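Local coordinates for protein Adenylate/guanylate cyclase/hydrolase, alpha/beta fold family (Ruegeria pomeroyi, PDB 3MR7) that probably acts as an adenylate cyclase, this piece being the nucleotide cyclase catalytic domain of a longer protein that also carries an alpha/beta-hydrolase domain, at residues E92-D104 / E124-V138. Sequence-based numbering, arbitrary orientation.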
# COMPACT_ATOMS: atom_id res chain seq x y z
N GLU A 92 -16.85 1.61 -3.58
CA GLU A 92 -17.28 1.17 -2.25
C GLU A 92 -16.97 -0.30 -1.96
O GLU A 92 -17.13 -0.76 -0.84
CB GLU A 92 -18.77 1.41 -2.07
CG GLU A 92 -19.17 2.86 -2.06
CD GLU A 92 -20.64 3.05 -1.74
OE1 GLU A 92 -21.27 3.92 -2.38
OE2 GLU A 92 -21.18 2.32 -0.85
N ARG A 93 -16.54 -1.03 -2.97
CA ARG A 93 -16.28 -2.45 -2.79
C ARG A 93 -15.13 -2.73 -1.81
O ARG A 93 -14.19 -1.94 -1.67
CB ARG A 93 -16.01 -3.11 -4.14
CG ARG A 93 -17.23 -3.19 -5.03
CD ARG A 93 -16.87 -3.78 -6.37
NE ARG A 93 -17.94 -3.59 -7.34
CZ ARG A 93 -17.75 -3.58 -8.65
NH1 ARG A 93 -16.54 -3.74 -9.15
NH2 ARG A 93 -18.78 -3.41 -9.46
N ILE A 94 -15.21 -3.85 -1.12
CA ILE A 94 -14.12 -4.29 -0.26
C ILE A 94 -13.20 -5.08 -1.16
O ILE A 94 -13.65 -5.94 -1.89
CB ILE A 94 -14.63 -5.21 0.88
CG1 ILE A 94 -15.54 -4.42 1.82
CG2 ILE A 94 -13.47 -5.85 1.63
CD1 ILE A 94 -15.75 -5.07 3.18
N GLN A 95 -11.92 -4.79 -1.14
CA GLN A 95 -10.99 -5.65 -1.86
C GLN A 95 -9.77 -5.95 -1.05
O GLN A 95 -9.23 -5.06 -0.38
CB GLN A 95 -10.54 -5.01 -3.15
CG GLN A 95 -11.61 -4.76 -4.15
CD GLN A 95 -11.07 -3.94 -5.33
OE1 GLN A 95 -10.69 -2.77 -5.18
NE2 GLN A 95 -11.02 -4.56 -6.49
N TYR A 96 -9.32 -7.18 -1.12
CA TYR A 96 -8.06 -7.52 -0.49
C TYR A 96 -6.85 -7.35 -1.44
O TYR A 96 -7.02 -7.29 -2.66
CB TYR A 96 -8.16 -8.92 0.07
CG TYR A 96 -9.18 -9.04 1.18
CD1 TYR A 96 -8.92 -8.52 2.44
CD2 TYR A 96 -10.39 -9.66 0.96
CE1 TYR A 96 -9.85 -8.63 3.45
CE2 TYR A 96 -11.32 -9.77 1.94
CZ TYR A 96 -11.06 -9.26 3.20
OH TYR A 96 -12.03 -9.38 4.18
N ARG A 97 -5.65 -7.21 -0.88
CA ARG A 97 -4.39 -7.31 -1.65
C ARG A 97 -3.70 -8.58 -1.17
O ARG A 97 -3.82 -8.93 -0.00
CB ARG A 97 -3.47 -6.10 -1.39
CG ARG A 97 -3.91 -4.80 -2.06
CD ARG A 97 -2.82 -3.81 -1.97
NE ARG A 97 -2.42 -3.72 -0.58
CZ ARG A 97 -2.86 -2.78 0.24
NH1 ARG A 97 -3.66 -1.84 -0.23
NH2 ARG A 97 -2.50 -2.78 1.52
N ILE A 98 -3.00 -9.29 -2.05
CA ILE A 98 -2.33 -10.51 -1.59
C ILE A 98 -0.98 -10.67 -2.21
O ILE A 98 -0.82 -10.46 -3.39
CB ILE A 98 -3.15 -11.76 -1.88
CG1 ILE A 98 -4.48 -11.71 -1.11
CG2 ILE A 98 -2.36 -13.00 -1.49
CD1 ILE A 98 -5.50 -12.71 -1.57
N GLY A 99 -0.01 -11.01 -1.37
CA GLY A 99 1.33 -11.35 -1.80
C GLY A 99 1.70 -12.76 -1.37
O GLY A 99 1.26 -13.28 -0.35
N ILE A 100 2.51 -13.42 -2.17
CA ILE A 100 2.91 -14.78 -1.87
C ILE A 100 4.36 -14.91 -2.24
O ILE A 100 4.75 -14.42 -3.27
CB ILE A 100 2.12 -15.77 -2.71
CG1 ILE A 100 0.64 -15.64 -2.40
CG2 ILE A 100 2.59 -17.18 -2.43
CD1 ILE A 100 -0.21 -16.55 -3.17
N ASN A 101 5.17 -15.54 -1.39
CA ASN A 101 6.59 -15.71 -1.70
C ASN A 101 7.06 -17.07 -1.21
O ASN A 101 6.30 -17.79 -0.58
CB ASN A 101 7.40 -14.58 -1.09
CG ASN A 101 8.88 -14.70 -1.39
OD1 ASN A 101 9.27 -15.11 -2.48
ND2 ASN A 101 9.72 -14.35 -0.43
N ILE A 102 8.31 -17.42 -1.48
CA ILE A 102 8.89 -18.64 -0.95
C ILE A 102 10.33 -18.44 -0.44
O ILE A 102 11.05 -17.55 -0.89
CB ILE A 102 8.80 -19.75 -1.99
CG1 ILE A 102 7.42 -20.39 -1.92
CG2 ILE A 102 9.83 -20.82 -1.74
CD1 ILE A 102 7.07 -21.12 -3.18
N GLY A 103 10.73 -19.23 0.55
CA GLY A 103 12.08 -19.12 1.06
C GLY A 103 12.36 -20.11 2.17
O GLY A 103 11.44 -20.78 2.65
N ASP A 104 13.63 -20.24 2.54
CA ASP A 104 14.00 -20.82 3.82
C ASP A 104 13.71 -19.76 4.89
O ASP A 104 14.30 -18.69 4.87
CB ASP A 104 15.49 -21.18 3.84
CG ASP A 104 15.84 -22.38 2.95
OD1 ASP A 104 14.93 -23.11 2.53
OD2 ASP A 104 17.04 -22.59 2.68
N GLU A 124 2.35 -8.06 -0.92
CA GLU A 124 0.99 -7.71 -0.57
C GLU A 124 0.82 -6.19 -0.73
O GLU A 124 -0.08 -5.71 -1.37
CB GLU A 124 0.69 -8.18 0.86
CG GLU A 124 -0.59 -7.61 1.50
CD GLU A 124 -0.43 -6.16 2.00
OE1 GLU A 124 0.35 -5.90 2.96
OE2 GLU A 124 -1.10 -5.28 1.42
N ALA A 125 1.75 -5.44 -0.18
CA ALA A 125 1.60 -4.00 -0.14
C ALA A 125 1.62 -3.34 -1.52
O ALA A 125 0.93 -2.36 -1.74
CB ALA A 125 2.68 -3.40 0.75
N ILE A 126 2.40 -3.86 -2.45
CA ILE A 126 2.43 -3.25 -3.77
C ILE A 126 1.41 -3.88 -4.71
O ILE A 126 1.14 -3.34 -5.76
CB ILE A 126 3.79 -3.40 -4.42
CG1 ILE A 126 3.95 -4.87 -4.83
CG2 ILE A 126 4.90 -2.79 -3.50
CD1 ILE A 126 5.29 -5.25 -5.26
N SER A 127 0.84 -5.02 -4.33
CA SER A 127 -0.16 -5.68 -5.17
C SER A 127 -1.33 -4.76 -5.46
O SER A 127 -1.71 -3.98 -4.61
CB SER A 127 -0.70 -6.92 -4.46
OG SER A 127 -1.80 -7.44 -5.17
N GLU A 128 -1.93 -4.85 -6.63
CA GLU A 128 -3.08 -4.01 -6.78
C GLU A 128 -4.31 -4.62 -6.13
O GLU A 128 -4.38 -5.81 -5.90
CB GLU A 128 -3.29 -3.44 -8.17
CG GLU A 128 -3.75 -4.31 -9.27
CD GLU A 128 -3.61 -3.57 -10.61
OE1 GLU A 128 -2.76 -2.64 -10.68
OE2 GLU A 128 -4.33 -3.89 -11.57
N PRO A 129 -5.25 -3.76 -5.76
CA PRO A 129 -6.38 -4.24 -4.98
C PRO A 129 -7.15 -5.27 -5.77
O PRO A 129 -7.39 -5.07 -6.96
CB PRO A 129 -7.22 -2.98 -4.79
CG PRO A 129 -6.21 -1.85 -4.87
CD PRO A 129 -5.28 -2.30 -5.94
N GLY A 130 -7.49 -6.36 -5.09
CA GLY A 130 -8.21 -7.45 -5.70
C GLY A 130 -7.35 -8.43 -6.47
O GLY A 130 -7.87 -9.39 -6.98
N ALA A 131 -6.05 -8.19 -6.52
CA ALA A 131 -5.13 -8.96 -7.32
C ALA A 131 -4.27 -9.80 -6.41
O ALA A 131 -4.47 -9.82 -5.23
CB ALA A 131 -4.27 -8.02 -8.16
N ILE A 132 -3.29 -10.48 -6.99
CA ILE A 132 -2.36 -11.30 -6.26
C ILE A 132 -0.97 -11.07 -6.86
O ILE A 132 -0.80 -11.22 -8.06
CB ILE A 132 -2.63 -12.77 -6.48
CG1 ILE A 132 -4.07 -13.12 -6.16
CG2 ILE A 132 -1.70 -13.59 -5.63
CD1 ILE A 132 -4.35 -14.60 -6.33
N CYS A 133 0.02 -10.71 -6.04
CA CYS A 133 1.40 -10.58 -6.52
C CYS A 133 2.25 -11.70 -5.96
O CYS A 133 2.20 -11.98 -4.77
CB CYS A 133 2.00 -9.24 -6.11
SG CYS A 133 1.52 -7.90 -7.18
N VAL A 134 3.00 -12.37 -6.81
CA VAL A 134 3.85 -13.48 -6.36
C VAL A 134 5.28 -13.23 -6.79
O VAL A 134 5.54 -12.60 -7.82
CB VAL A 134 3.38 -14.80 -6.94
CG1 VAL A 134 1.86 -14.81 -6.97
CG2 VAL A 134 3.94 -15.00 -8.36
N SER A 135 6.23 -13.68 -5.99
CA SER A 135 7.60 -13.47 -6.39
C SER A 135 7.85 -14.37 -7.59
O SER A 135 7.04 -15.26 -7.90
CB SER A 135 8.55 -13.83 -5.26
OG SER A 135 8.52 -15.24 -5.06
N ASP A 136 8.98 -14.13 -8.25
CA ASP A 136 9.43 -14.89 -9.40
C ASP A 136 9.67 -16.35 -9.04
O ASP A 136 9.37 -17.23 -9.83
CB ASP A 136 10.72 -14.28 -9.97
CG ASP A 136 11.13 -14.91 -11.26
OD1 ASP A 136 10.28 -15.00 -12.15
OD2 ASP A 136 12.29 -15.33 -11.41
N ILE A 137 10.23 -16.61 -7.86
CA ILE A 137 10.39 -17.99 -7.43
C ILE A 137 9.01 -18.67 -7.45
O ILE A 137 8.89 -19.81 -7.93
CB ILE A 137 10.89 -18.10 -6.00
CG1 ILE A 137 12.25 -17.49 -5.83
CG2 ILE A 137 11.05 -19.51 -5.61
CD1 ILE A 137 12.51 -17.29 -4.34
N VAL A 138 7.98 -18.00 -6.92
CA VAL A 138 6.67 -18.65 -6.83
C VAL A 138 6.17 -18.92 -8.22
O VAL A 138 5.62 -19.98 -8.52
CB VAL A 138 5.61 -17.83 -6.06
CG1 VAL A 138 4.22 -18.31 -6.40
CG2 VAL A 138 5.82 -17.94 -4.56
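R97 lies across E124 at the end of helix 115-126 and grips it side-on, NE and NH2 both meeting one oxygen, OE2, at 2.9 Å each. That oxygen lies in the guanidinium plane, while the carboxylate plane is turned 35° from it. The arginine reaches this position through a bend at chi3 (-53°), and NE adds a weak bond to the backbone O of E124. NH2 also makes a long, weak ion pair with D14 on strand 4-15. Replacing R97 with an alanine would probably leave the E124 carboxylate without this paired charge and free to turn.

Beyond the helix end, strand 132-135 runs parallel to strand 96-107, with C133 N bound to I98 O at 2.8 Å, I100 N to C133 O and S135 N to I100 O. G99 passes close to the helix end, its N 3.5 Å from E124 CA, and its CA makes a CA-H...O contact to C133 O. I98, I100, I132 and V134 share the other sheet face, where I100 CD1 meets I132 CG2 at 4.1 Å and helix 67-84 packs on I98 and I132. Near the far end, V138 CG2 touches I102 CD1 at 3.7 Å, the two side chains crossing at about a right angle.

N101 extends CG away from its own N (chi1 -179°), and OD1 takes the S135 hydroxyl at 2.7 Å from OG; ND2 binds A116 O. S135 OG, at the N-cap position, in turn weakly caps helix 136-142 at V138 N. The buried E124 carboxylate thus probably keeps its charge matched by R97, while the apolar face of the sheet packs on helix 67-84.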